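Local coordinates for ESX secretion system protein EccC (Thermomonospora curvata, PDB 4NH0) that is an ATPase of the ESX type VII secretion system, binds ATP and the substrate EsxB, and might act as the translocase subunit, at residues P1124-G1128 and L1139-A1143; R901-L907 and G925-L931; M1080-R1085 and N1108-L1114; V726-S730 and S788-L792; S918-P923 and G964-Y969. All coordinates share one frame. Residue numbers count along the deposited sequence, not the author numbering.

Contact 1. Residues P1124-G1128 and L1139-A1143. With ATP (adenosine-5'-triphosphate), chain F.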
# COMPACT_ATOMS: atom_id res chain seq x y z
N PRO A 1124 15.21 10.64 31.07
CA PRO A 1124 14.33 11.37 31.98
C PRO A 1124 14.50 10.91 33.43
O PRO A 1124 15.08 9.86 33.66
CB PRO A 1124 12.93 11.04 31.47
CG PRO A 1124 13.09 9.77 30.70
CD PRO A 1124 14.45 9.86 30.08
N GLN A 1125 14.01 11.71 34.37
CA GLN A 1125 14.18 11.41 35.79
C GLN A 1125 13.54 10.09 36.18
O GLN A 1125 12.40 9.80 35.81
CB GLN A 1125 13.61 12.54 36.64
CG GLN A 1125 14.32 13.87 36.45
CD GLN A 1125 13.74 14.97 37.33
OE1 GLN A 1125 12.54 14.99 37.60
NE2 GLN A 1125 14.59 15.87 37.79
N GLY A 1126 14.28 9.28 36.94
CA GLY A 1126 13.76 8.02 37.44
C GLY A 1126 14.02 6.85 36.52
O GLY A 1126 14.07 5.70 36.97
N ARG A 1127 14.19 7.12 35.24
CA ARG A 1127 14.39 6.07 34.25
C ARG A 1127 15.84 5.63 34.18
O ARG A 1127 16.75 6.44 34.34
CB ARG A 1127 13.91 6.53 32.88
CG ARG A 1127 13.78 5.42 31.85
CD ARG A 1127 12.92 5.85 30.69
NE ARG A 1127 11.64 6.37 31.14
CZ ARG A 1127 10.69 6.84 30.34
NH1 ARG A 1127 10.87 6.85 29.02
NH2 ARG A 1127 9.55 7.29 30.84
N GLY A 1128 16.06 4.34 33.96
CA GLY A 1128 17.40 3.79 33.84
C GLY A 1128 17.39 2.39 33.26
O GLY A 1128 16.33 1.82 33.00
N LEU A 1139 15.33 -1.87 30.14
CA LEU A 1139 14.94 -0.49 30.42
C LEU A 1139 13.74 -0.45 31.36
O LEU A 1139 12.68 -1.00 31.05
CB LEU A 1139 14.63 0.25 29.13
CG LEU A 1139 14.17 1.70 29.29
CD1 LEU A 1139 15.23 2.53 29.98
CD2 LEU A 1139 13.81 2.31 27.95
N ILE A 1140 13.91 0.19 32.51
CA ILE A 1140 12.85 0.29 33.50
C ILE A 1140 12.59 1.72 33.93
O ILE A 1140 13.35 2.63 33.59
CB ILE A 1140 13.16 -0.55 34.75
CG1 ILE A 1140 14.23 0.14 35.60
CG2 ILE A 1140 13.58 -1.96 34.38
CD1 ILE A 1140 14.40 -0.46 36.97
N GLN A 1141 11.52 1.92 34.69
CA GLN A 1141 11.21 3.21 35.29
C GLN A 1141 11.04 3.05 36.79
O GLN A 1141 10.17 2.32 37.25
CB GLN A 1141 9.94 3.80 34.67
CG GLN A 1141 9.41 5.02 35.40
CD GLN A 1141 10.19 6.28 35.09
OE1 GLN A 1141 10.78 6.40 34.02
NE2 GLN A 1141 10.18 7.23 36.01
N THR A 1142 11.89 3.72 37.56
CA THR A 1142 11.84 3.60 39.01
C THR A 1142 10.69 4.41 39.59
O THR A 1142 10.19 5.34 38.96
CB THR A 1142 13.16 4.06 39.66
OG1 THR A 1142 13.47 5.39 39.25
CG2 THR A 1142 14.29 3.14 39.25
N ALA A 1143 10.27 4.05 40.80
CA ALA A 1143 9.11 4.68 41.43
C ALA A 1143 9.49 5.89 42.26
O ALA A 1143 10.57 5.96 42.83
CB ALA A 1143 8.38 3.66 42.28
PG ATP F . 21.49 15.01 43.42
O1G ATP F . 20.56 15.70 44.40
O2G ATP F . 22.18 15.93 42.45
O3G ATP F . 22.39 13.98 44.06
PB ATP F . 19.54 13.03 43.16
O1B ATP F . 19.60 13.14 44.66
O2B ATP F . 19.85 11.71 42.50
O3B ATP F . 20.50 14.14 42.50
PA ATP F . 16.81 13.17 43.60
O1A ATP F . 16.62 11.68 43.69
O2A ATP F . 16.97 13.97 44.86
O3A ATP F . 18.08 13.45 42.65
O5' ATP F . 15.60 13.78 42.74
C5' ATP F . 15.73 15.04 42.09
C4' ATP F . 14.43 15.32 41.35
O4' ATP F . 14.11 14.21 40.52
C3' ATP F . 13.28 15.51 42.33
O3' ATP F . 12.77 16.84 42.23
C2' ATP F . 12.21 14.52 41.91
O2' ATP F . 11.00 15.22 41.59
C1' ATP F . 12.75 13.82 40.67
N9 ATP F . 12.66 12.35 40.83
C8 ATP F . 13.39 11.61 41.68
N7 ATP F . 13.07 10.30 41.59
C5 ATP F . 12.11 10.18 40.66
C6 ATP F . 11.32 9.07 40.08
N6 ATP F . 11.51 7.79 40.48
N1 ATP F . 10.41 9.37 39.13
C2 ATP F . 10.22 10.64 38.72
N3 ATP F . 10.89 11.70 39.21
C4 ATP F . 11.84 11.53 40.17

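Contact 2. Residues R901-L907 and G925-L931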
# COMPACT_ATOMS: atom_id res chain seq x y z
N ARG A 901 -0.12 2.27 26.01
CA ARG A 901 0.34 2.70 27.33
C ARG A 901 1.86 2.67 27.38
O ARG A 901 2.49 1.77 26.83
CB ARG A 901 -0.26 1.81 28.42
CG ARG A 901 -0.11 0.33 28.15
CD ARG A 901 -1.16 -0.49 28.87
NE ARG A 901 -1.06 -1.90 28.53
CZ ARG A 901 -0.52 -2.82 29.31
NH1 ARG A 901 -0.03 -2.49 30.50
NH2 ARG A 901 -0.48 -4.09 28.92
N MET A 902 2.44 3.67 28.04
CA MET A 902 3.89 3.81 28.05
C MET A 902 4.44 4.00 29.46
O MET A 902 3.68 4.08 30.42
CB MET A 902 4.30 5.00 27.18
CG MET A 902 3.81 4.92 25.75
SD MET A 902 4.43 6.28 24.76
CE MET A 902 6.15 6.26 25.24
N LEU A 903 5.76 4.06 29.56
CA LEU A 903 6.42 4.31 30.84
C LEU A 903 6.04 5.69 31.35
O LEU A 903 6.22 6.69 30.66
CB LEU A 903 7.93 4.20 30.70
CG LEU A 903 8.52 2.79 30.63
CD1 LEU A 903 10.03 2.85 30.51
CD2 LEU A 903 8.12 1.99 31.85
N PRO A 904 5.50 5.75 32.58
CA PRO A 904 5.07 7.00 33.20
C PRO A 904 6.23 7.96 33.42
O PRO A 904 7.35 7.51 33.68
CB PRO A 904 4.48 6.55 34.54
CG PRO A 904 4.18 5.10 34.37
CD PRO A 904 5.24 4.59 33.45
N ASN A 905 5.98 9.26 33.31
CA ASN A 905 6.98 10.25 33.66
C ASN A 905 7.24 10.20 35.16
O ASN A 905 8.36 10.42 35.62
CB ASN A 905 6.53 11.65 33.24
CG ASN A 905 6.56 11.85 31.74
OD1 ASN A 905 7.44 11.32 31.05
ND2 ASN A 905 5.61 12.61 31.22
N VAL A 906 6.19 9.90 35.91
CA VAL A 906 6.30 9.71 37.35
C VAL A 906 5.50 8.49 37.78
O VAL A 906 4.30 8.40 37.55
CB VAL A 906 5.82 10.96 38.13
CG1 VAL A 906 4.54 11.52 37.52
CG2 VAL A 906 5.63 10.63 39.60
N LEU A 907 6.19 7.53 38.39
CA LEU A 907 5.54 6.32 38.88
C LEU A 907 5.46 6.33 40.40
O LEU A 907 6.48 6.29 41.07
CB LEU A 907 6.30 5.08 38.40
CG LEU A 907 5.83 3.74 38.96
CD1 LEU A 907 4.40 3.45 38.53
CD2 LEU A 907 6.75 2.61 38.53
N GLY A 925 10.37 -0.64 40.55
CA GLY A 925 9.73 -0.01 39.41
C GLY A 925 9.21 -1.01 38.40
O GLY A 925 9.15 -2.21 38.68
N ILE A 926 8.83 -0.52 37.23
CA ILE A 926 8.34 -1.38 36.16
C ILE A 926 9.17 -1.20 34.90
O ILE A 926 9.70 -0.12 34.64
CB ILE A 926 6.86 -1.10 35.85
CG1 ILE A 926 6.67 0.34 35.39
CG2 ILE A 926 6.00 -1.39 37.06
CD1 ILE A 926 5.25 0.67 34.98
N ASP A 927 9.29 -2.27 34.11
CA ASP A 927 10.11 -2.23 32.91
C ASP A 927 9.33 -1.74 31.70
O ASP A 927 8.11 -1.60 31.76
CB ASP A 927 10.70 -3.61 32.62
CG ASP A 927 9.65 -4.70 32.57
OD1 ASP A 927 8.45 -4.38 32.53
OD2 ASP A 927 10.03 -5.89 32.57
N GLU A 928 10.03 -1.47 30.61
CA GLU A 928 9.39 -1.02 29.38
C GLU A 928 8.81 -2.19 28.61
O GLU A 928 7.86 -2.03 27.84
CB GLU A 928 10.39 -0.27 28.50
CG GLU A 928 9.78 0.38 27.27
CD GLU A 928 10.81 0.90 26.30
OE1 GLU A 928 11.81 0.19 26.05
OE2 GLU A 928 10.63 2.03 25.79
N ASP A 929 9.37 -3.37 28.84
CA ASP A 929 9.02 -4.56 28.06
C ASP A 929 7.55 -4.95 28.20
O ASP A 929 6.84 -5.09 27.20
CB ASP A 929 9.90 -5.73 28.47
CG ASP A 929 9.85 -6.88 27.48
OD1 ASP A 929 10.62 -6.85 26.51
OD2 ASP A 929 9.03 -7.80 27.68
N SER A 930 7.09 -5.11 29.44
CA SER A 930 5.72 -5.55 29.68
C SER A 930 5.03 -4.75 30.78
O SER A 930 3.94 -5.10 31.22
CB SER A 930 5.70 -7.04 30.05
OG SER A 930 6.56 -7.30 31.14
N LEU A 931 5.68 -3.67 31.21
CA LEU A 931 5.17 -2.81 32.27
C LEU A 931 4.89 -3.58 33.56
O LEU A 931 3.98 -3.24 34.31
CB LEU A 931 3.91 -2.08 31.81
CG LEU A 931 4.08 -1.07 30.68
CD1 LEU A 931 2.77 -0.40 30.34
CD2 LEU A 931 5.12 -0.03 31.04

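Contact 3. Residues M1080-R1085 and N1108-L1114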
# COMPACT_ATOMS: atom_id res chain seq x y z
N MET A 1080 27.57 10.47 37.95
CA MET A 1080 27.96 10.02 36.62
C MET A 1080 29.40 10.39 36.28
O MET A 1080 30.08 9.65 35.57
CB MET A 1080 27.01 10.61 35.57
CG MET A 1080 27.14 9.96 34.22
SD MET A 1080 26.91 8.18 34.33
CE MET A 1080 27.62 7.68 32.77
N GLY A 1081 29.85 11.54 36.78
CA GLY A 1081 31.17 12.05 36.47
C GLY A 1081 32.31 11.14 36.88
O GLY A 1081 32.47 10.83 38.06
N GLY A 1082 33.10 10.72 35.90
CA GLY A 1082 34.27 9.89 36.16
C GLY A 1082 33.92 8.51 36.68
O GLY A 1082 34.76 7.83 37.27
N ALA A 1083 32.68 8.08 36.45
CA ALA A 1083 32.23 6.77 36.90
C ALA A 1083 32.96 5.66 36.16
O ALA A 1083 33.30 4.64 36.75
CB ALA A 1083 30.73 6.64 36.70
N GLY A 1084 33.21 5.86 34.87
CA GLY A 1084 33.86 4.87 34.04
C GLY A 1084 35.23 4.46 34.55
O GLY A 1084 35.61 3.29 34.47
N ARG A 1085 35.97 5.43 35.08
CA ARG A 1085 37.30 5.16 35.62
C ARG A 1085 37.20 4.65 37.05
O ARG A 1085 38.15 4.08 37.58
CB ARG A 1085 38.16 6.43 35.56
CG ARG A 1085 39.65 6.20 35.77
CD ARG A 1085 40.42 7.49 35.56
NE ARG A 1085 41.77 7.43 36.11
CZ ARG A 1085 42.87 7.25 35.38
NH1 ARG A 1085 42.78 7.13 34.06
NH2 ARG A 1085 44.06 7.21 35.96
N ASN A 1108 26.14 10.27 30.19
CA ASN A 1108 26.70 10.47 28.86
C ASN A 1108 27.61 9.32 28.47
O ASN A 1108 28.04 8.53 29.32
CB ASN A 1108 27.44 11.80 28.78
CG ASN A 1108 28.60 11.88 29.75
OD1 ASN A 1108 28.59 11.24 30.80
ND2 ASN A 1108 29.60 12.68 29.41
N LYS A 1109 27.91 9.24 27.18
CA LYS A 1109 28.59 8.10 26.59
C LYS A 1109 30.10 8.21 26.76
O LYS A 1109 30.84 7.26 26.47
CB LYS A 1109 28.24 7.96 25.10
CG LYS A 1109 26.75 8.16 24.72
CD LYS A 1109 26.28 9.62 24.80
CE LYS A 1109 24.91 9.82 24.17
NZ LYS A 1109 24.30 11.09 24.64
N ASP A 1110 30.55 9.37 27.24
CA ASP A 1110 31.96 9.61 27.48
C ASP A 1110 32.52 8.66 28.53
O ASP A 1110 33.71 8.35 28.53
CB ASP A 1110 32.18 11.06 27.93
CG ASP A 1110 31.94 12.06 26.81
OD1 ASP A 1110 31.92 11.65 25.63
OD2 ASP A 1110 31.78 13.26 27.12
N GLU A 1111 31.65 8.19 29.41
CA GLU A 1111 32.06 7.30 30.49
C GLU A 1111 32.09 5.85 30.04
O GLU A 1111 32.54 4.97 30.78
CB GLU A 1111 31.12 7.46 31.69
CG GLU A 1111 31.03 8.87 32.23
CD GLU A 1111 32.25 9.27 33.03
OE1 GLU A 1111 33.02 8.38 33.42
OE2 GLU A 1111 32.43 10.48 33.27
N GLY A 1112 31.62 5.59 28.82
CA GLY A 1112 31.63 4.25 28.27
C GLY A 1112 30.68 3.31 28.99
O GLY A 1112 29.90 3.74 29.83
N ILE A 1113 30.76 2.03 28.65
CA ILE A 1113 29.91 1.02 29.28
C ILE A 1113 30.22 0.88 30.76
O ILE A 1113 31.33 0.54 31.15
CB ILE A 1113 30.07 -0.36 28.60
CG1 ILE A 1113 29.43 -0.35 27.22
CG2 ILE A 1113 29.44 -1.44 29.45
CD1 ILE A 1113 29.46 -1.69 26.52
N LEU A 1114 29.21 1.15 31.59
CA LEU A 1114 29.34 0.97 33.03
C LEU A 1114 28.84 -0.41 33.43
O LEU A 1114 29.59 -1.22 33.98
CB LEU A 1114 28.56 2.05 33.78
CG LEU A 1114 29.01 3.49 33.52
CD1 LEU A 1114 28.20 4.45 34.36
CD2 LEU A 1114 30.48 3.64 33.81

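Contact 4. Residues V726-S730 and S788-L792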
# COMPACT_ATOMS: atom_id res chain seq x y z
N VAL A 726 5.12 -1.69 19.64
CA VAL A 726 5.41 -3.08 19.31
C VAL A 726 5.22 -3.96 20.54
O VAL A 726 4.74 -5.09 20.43
CB VAL A 726 6.84 -3.24 18.75
CG1 VAL A 726 7.11 -4.68 18.38
CG2 VAL A 726 7.04 -2.33 17.55
N ALA A 727 5.60 -3.44 21.70
CA ALA A 727 5.49 -4.19 22.95
C ALA A 727 4.03 -4.44 23.33
O ALA A 727 3.70 -5.48 23.89
CB ALA A 727 6.21 -3.46 24.07
N GLU A 728 3.17 -3.47 23.03
CA GLU A 728 1.76 -3.58 23.35
C GLU A 728 1.10 -4.70 22.56
O GLU A 728 0.32 -5.48 23.10
CB GLU A 728 1.04 -2.26 23.08
CG GLU A 728 -0.41 -2.25 23.52
CD GLU A 728 -0.55 -2.31 25.02
OE1 GLU A 728 0.26 -1.67 25.72
OE2 GLU A 728 -1.47 -3.01 25.51
N VAL A 729 1.43 -4.79 21.27
CA VAL A 729 0.87 -5.81 20.40
C VAL A 729 1.45 -7.18 20.74
O VAL A 729 0.74 -8.19 20.71
CB VAL A 729 1.14 -5.49 18.92
CG1 VAL A 729 0.53 -6.55 18.03
CG2 VAL A 729 0.59 -4.12 18.57
N SER A 730 2.73 -7.22 21.08
CA SER A 730 3.39 -8.45 21.47
C SER A 730 2.72 -9.05 22.70
O SER A 730 2.56 -10.27 22.80
CB SER A 730 4.87 -8.21 21.75
OG SER A 730 5.54 -7.72 20.61
N SER A 788 11.31 -8.87 16.42
CA SER A 788 10.12 -8.75 17.24
C SER A 788 8.86 -8.77 16.38
O SER A 788 8.00 -9.63 16.55
CB SER A 788 10.17 -7.47 18.07
OG SER A 788 9.01 -7.33 18.88
N ILE A 789 8.76 -7.81 15.46
CA ILE A 789 7.62 -7.72 14.56
C ILE A 789 7.54 -8.94 13.65
O ILE A 789 6.46 -9.34 13.22
CB ILE A 789 7.69 -6.42 13.72
CG1 ILE A 789 7.66 -5.20 14.63
CG2 ILE A 789 6.54 -6.35 12.73
CD1 ILE A 789 7.57 -3.88 13.89
N THR A 790 8.69 -9.55 13.37
CA THR A 790 8.74 -10.73 12.52
C THR A 790 7.95 -11.88 13.13
O THR A 790 7.18 -12.55 12.44
CB THR A 790 10.19 -11.19 12.27
OG1 THR A 790 10.92 -10.13 11.65
CG2 THR A 790 10.22 -12.41 11.37
N GLN A 791 8.13 -12.11 14.42
CA GLN A 791 7.42 -13.19 15.10
C GLN A 791 5.95 -12.85 15.28
O GLN A 791 5.11 -13.75 15.36
CB GLN A 791 8.06 -13.49 16.45
CG GLN A 791 8.96 -14.72 16.43
CD GLN A 791 9.16 -15.33 17.81
OE1 GLN A 791 9.66 -14.67 18.72
NE2 GLN A 791 8.75 -16.58 17.96
N LEU A 792 5.63 -11.56 15.35
CA LEU A 792 4.24 -11.12 15.36
C LEU A 792 3.54 -11.61 14.11
O LEU A 792 2.41 -12.09 14.17
CB LEU A 792 4.15 -9.60 15.45
CG LEU A 792 3.93 -8.96 16.82
CD1 LEU A 792 5.01 -9.39 17.80
CD2 LEU A 792 3.90 -7.44 16.69

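Contact 5. Residues S918-P923 and G964-Y969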
# COMPACT_ATOMS: atom_id res chain seq x y z
N SER A 918 4.57 -9.11 47.63
CA SER A 918 5.84 -9.49 47.03
C SER A 918 6.65 -10.43 47.91
O SER A 918 7.35 -11.31 47.42
CB SER A 918 6.67 -8.24 46.73
OG SER A 918 7.11 -7.62 47.93
N GLY A 919 6.55 -10.23 49.22
CA GLY A 919 7.37 -10.98 50.16
C GLY A 919 8.65 -10.23 50.44
O GLY A 919 8.66 -9.00 50.44
N THR A 920 9.74 -10.95 50.67
CA THR A 920 11.02 -10.33 50.97
C THR A 920 11.59 -9.59 49.76
O THR A 920 12.52 -8.79 49.90
CB THR A 920 12.05 -11.37 51.44
OG1 THR A 920 12.04 -12.50 50.57
CG2 THR A 920 11.73 -11.83 52.85
N ARG A 921 11.04 -9.85 48.59
CA ARG A 921 11.44 -9.14 47.38
C ARG A 921 10.97 -7.69 47.43
O ARG A 921 9.91 -7.40 47.96
CB ARG A 921 10.88 -9.84 46.14
CG ARG A 921 11.16 -11.32 46.11
CD ARG A 921 9.99 -12.08 45.51
NE ARG A 921 9.77 -11.71 44.12
CZ ARG A 921 8.66 -11.99 43.45
NH1 ARG A 921 7.68 -12.64 44.04
NH2 ARG A 921 8.54 -11.62 42.18
N ILE A 922 11.77 -6.79 46.87
CA ILE A 922 11.46 -5.37 46.90
C ILE A 922 11.32 -4.79 45.50
O ILE A 922 12.31 -4.65 44.78
CB ILE A 922 12.54 -4.58 47.66
CG1 ILE A 922 12.85 -5.24 49.00
CG2 ILE A 922 12.10 -3.14 47.85
CD1 ILE A 922 13.99 -4.59 49.75
N PRO A 923 10.08 -4.45 45.11
CA PRO A 923 9.86 -3.81 43.81
C PRO A 923 10.43 -2.40 43.78
O PRO A 923 10.28 -1.66 44.75
CB PRO A 923 8.33 -3.79 43.69
CG PRO A 923 7.85 -3.79 45.09
CD PRO A 923 8.83 -4.64 45.85
N GLY A 964 11.61 -0.16 51.64
CA GLY A 964 11.19 -1.51 51.34
C GLY A 964 11.75 -2.51 52.33
O GLY A 964 11.10 -3.50 52.66
N ILE A 965 12.97 -2.25 52.80
CA ILE A 965 13.62 -3.12 53.78
C ILE A 965 12.94 -3.01 55.14
O ILE A 965 12.79 -4.00 55.85
CB ILE A 965 15.12 -2.78 53.92
CG1 ILE A 965 15.81 -2.85 52.56
CG2 ILE A 965 15.79 -3.72 54.90
CD1 ILE A 965 17.27 -2.49 52.60
N ILE A 966 12.52 -1.80 55.49
CA ILE A 966 11.81 -1.55 56.74
C ILE A 966 10.52 -2.37 56.81
O ILE A 966 10.23 -3.02 57.81
CB ILE A 966 11.47 -0.05 56.92
CG1 ILE A 966 12.64 0.69 57.58
CG2 ILE A 966 10.22 0.14 57.77
CD1 ILE A 966 13.77 1.02 56.64
N GLU A 967 9.75 -2.35 55.72
CA GLU A 967 8.44 -2.99 55.69
C GLU A 967 8.51 -4.51 55.61
O GLU A 967 7.50 -5.19 55.81
CB GLU A 967 7.63 -2.46 54.51
CG GLU A 967 7.13 -1.04 54.69
CD GLU A 967 6.11 -0.93 55.80
OE1 GLU A 967 5.38 -1.92 56.04
OE2 GLU A 967 6.02 0.15 56.42
N ARG A 968 9.69 -5.05 55.33
CA ARG A 968 9.83 -6.48 55.09
C ARG A 968 10.74 -7.18 56.10
O ARG A 968 10.76 -8.41 56.17
CB ARG A 968 10.34 -6.72 53.67
CG ARG A 968 9.38 -6.27 52.59
CD ARG A 968 10.03 -6.22 51.22
NE ARG A 968 9.05 -5.94 50.17
CZ ARG A 968 8.53 -4.74 49.95
NH1 ARG A 968 8.89 -3.71 50.70
NH2 ARG A 968 7.66 -4.57 48.97
N TYR A 969 11.48 -6.40 56.87
CA TYR A 969 12.36 -6.96 57.89
C TYR A 969 12.15 -6.30 59.25
O TYR A 969 11.89 -5.11 59.33
CB TYR A 969 13.83 -6.81 57.47
CG TYR A 969 14.22 -7.55 56.21
CD1 TYR A 969 14.58 -8.89 56.25
CD2 TYR A 969 14.24 -6.91 54.99
CE1 TYR A 969 14.94 -9.57 55.10
CE2 TYR A 969 14.60 -7.57 53.83
CZ TYR A 969 14.95 -8.90 53.90
OH TYR A 969 15.31 -9.57 52.75

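Contact 1. Residues P1124-G1128 and L1139-A1143
Gln1141 has the most eventful side chain here. With chi1 t and chi2 p it folds toward the loop that leads into the facing strand. Its OE1 accepts a hydrogen bond from Arg1127 NE at 3.0 Å, and its NE2 gives a weak one of 3.4 Å to Gln1125 O. Arg1127 is t at chi1 and chi2, then turns at chi3 (m) to bring NE to that oxygen. Its NH1 pairs with Asp720 of the second FtsK domain. Thr1142, chi1 p, sets OG1 2.4 Å from Gly1126 O, a very short hydrogen bond. Thr1142 N bonds the same oxygen at 3.0 Å. The two segments are the open end of the antiparallel beta hairpin formed by strands 1127-1132 and 1136-1144. Gly1128 N to Ile1140 O is 3.2 Å and Ile1140 N to Gly1128 O is 3.0 Å. A type II turn from Pro1124 to Arg1127 enters the hairpin. Gly1126 sits in it at phi 91°, and a CB there would strike Gln1141 NE2 and ATP N1. The bare glycine lets the adenine in, with Gly1126 CA 3.7 Å from ATP C6. ATP N6 donates to Thr1142 O at 3.2 Å, and Gln1125 NE2 lies 3.2 Å from ribose O4'.

Contact 2. Residues R901-L907 and G925-L931
Arg901 opens the contact at its exposed end. Its NH1 lies 3.5 Å from Leu931 CD1, while its NE is held by a salt bridge to Glu728. Met902 points its CB away from 925-931 and reaches helix 719-742 instead. Leu903 is the centre. With chi1 m and chi2 t, it puts CD2 3.7 Å from Leu931 CD2 and 4.2 Å from Ile926 CG1. CD2 also meets the backbone, 3.6 Å from Asp927 O, and CD1 lies 3.7 Å from Glu928 CB. Pro904 adds a lighter touch, CD to Ile926 CD1 at 4.2 Å. The chain then swings out through Asn905, which touches ATP, and Val906, both beyond reach of 925-931. It comes back at Leu907, whose CD2 packs 3.9 Å from Ile926 CG1 and 4.1 Å from Gly925 CA. No hydrogen bond crosses between the segments. The contact is apolar packing of the loop 901-907 against a strand and the turn after it. In that turn Ser930 N gives a weak 3.5 Å bond to Asp927 OD1, which also takes a bond from Ser932. The loop 901-907 follows helix 877-891 and leads to strand 907-908. Strand 922-927 pairs with strand 1136-1144, which Leu903 also touches through Gln1141. Helix 719-742 of the second FtsK domain borders the other end, where Arg723 pairs with Glu928.

Contact 3. Residues M1080-R1085 and N1108-L1114
This is a loop-to-loop contact in the third FtsK domain, built on a carboxylate that accepts hydrogen bonds from two backbone amides at a glycine-rich turn. One loop follows strand 1072-1078 and the other follows strand 1102-1104. Glu1111 is the key residue. It is m at chi1 and chi2, and this folded shape turns its carboxylate to the turn. OE2 accepts from Gly1082 N at 2.7 Å and OE1 from Gly1084 N at 2.9 Å. Gly1082 lies inside a type II turn from Met1080 to Ala1083, closed by Ala1083 N to Met1080 O at 3.2 Å, and Gly1084 follows it directly. Gly1082 takes the positive phi of that turn. The backbones come close at Gly1084, whose CA is 4.7 Å from Glu1111 CA. A CB on Gly1084 would clash with Glu1111 O; instead its CA makes a CA-H...O contact of 3.5 Å with that oxygen. An apolar patch adjoins the polar one. Met1080 CE lies 3.6 Å from Leu1114 CD1, and Ala1083 CB is 4.1 Å from the same atom. Met1080 CE also lies 3.6 Å from Asn1108 O. Leu1114 CD2 closes on Gly1084 CA at 3.6 Å. Ala1083 and Leu1114 both touch Phe947 of strand 944-947, which leads into the Walker A loop. Met1080 rests on Pro1120, Leu1114 packs on Leu1087, and Lys1096 of helix 1090-1097 bonds Leu1114 O.

Contact 4. Residues V726-S730 and S788-L792
Two helical segments run side by side in roughly the same direction, 32° apart, with axes 10.4 Å apart at closest approach. They belong to helices 719-742 and 784-795 of the second FtsK domain, a P-loop NTPase fold in which helices pack on a central beta sheet. The CA atoms come nearest at Val726 and Ile789, 7.0 Å, and at Ser730 and Leu792, 6.7 Å. The matching steps, 726 to 730 and 789 to 792, are about one helical turn each. The wide axis spacing is bridged by branched side chains. Val726 and Leu792 have the most surface covered. Val726 CG1 meets Ile789 CG1 at 3.8 Å and Ser788 OG at 3.3 Å. Val729 CG1 meets Leu792 CD2 at 3.7 Å. Leu792 has an off-rotamer chi1 of -97°, and its methyls reach both Val729 and Ser730. No hydrogen bond crosses between the helices, so the join is van der Waals packing. The sheet lies close by: Ile789 and Leu792 touch Leu770 of strand 767-772, and Val729 touches Ile801 of strand 801-807. On helix 719-742, Glu728 lies out of reach of 788-792 and pairs with Arg901. Ser730 turns its hydroxyl back to its own helix. Its OG donates to Val726 O at 2.8 Å, and this same OG lies 3.3 Å from Leu792 CD1.

Contact 5. Residues S918-P923 and G964-Y969
Arg968 has the most surface covered, followed by Ile922 and Thr920. Arg968 lies late in helix 954-968, the helix that begins at the Walker A lysine. Its extended side chain lies across the chain that runs from helix 915-918 into strand 922-927. NH2 donates to Ser918 OG at 3.3 Å. NE makes two weak hydrogen bonds, to Gly919 O at 3.1 Å and to Arg921 O at 2.8 Å. NH1 turns back to its own helix and donates to Gly964 O at 3.0 Å. One face of the guanidinium is covered by Ile922 CA, and Pro923 CD lies 3.3 Å from NH2. Ile922 supplies the apolar half. Its CD1 packs on Ile965 CG1 at 3.8 Å, its CG1 on Arg968 CD at 3.7 Å, and its CG2 lies 4.0 Å from Gly964 CA. A CB on Gly964 would collide with that methyl, so the glycine lets the strand come close. Thr920 packs beside Tyr969, with Thr920 CB 3.9 Å from Tyr969 OH. Gly919, at phi 91°, turns the chain out of helix 915-918. Ser918 OG in turn donates to Arg921 O at 2.8 Å, so one oxygen serves both residues. An arginine thus meets no carboxylate across these segments: its guanidinium has polar but neutral partners, a hydroxyl and backbone carbonyls, and the two NE bonds to carbonyls of 918-923 are weak. Its aliphatic part joins the isoleucine packing.

How the contacts relate
Contacts 1, 2 and 5 share one sheet of the third FtsK domain. Contacts 2 and 5 both use strand 922-927, which pairs with strand 1136-1144 of contact 1. Contacts 1 and 2 touch: Gln1141 N lies 2.7 Å from Ile926 O. Contact 4 belongs to the second FtsK domain, yet it meets contact 2 in the salt bridge between Arg901 NE and Glu728 OE1, 3.1 Å. Contacts 1, 4 and 5 are mostly buried; contacts 2 and 3 are partly buried. Contacts 2 and 4 have no hydrogen bonds across their segments. Contacts 1, 3 and 5 do, through strand pairing, a carboxylate and an arginine respectively. Contact 1 hydrogen-bonds the adenine; Asn905 of contact 2 also touches ATP.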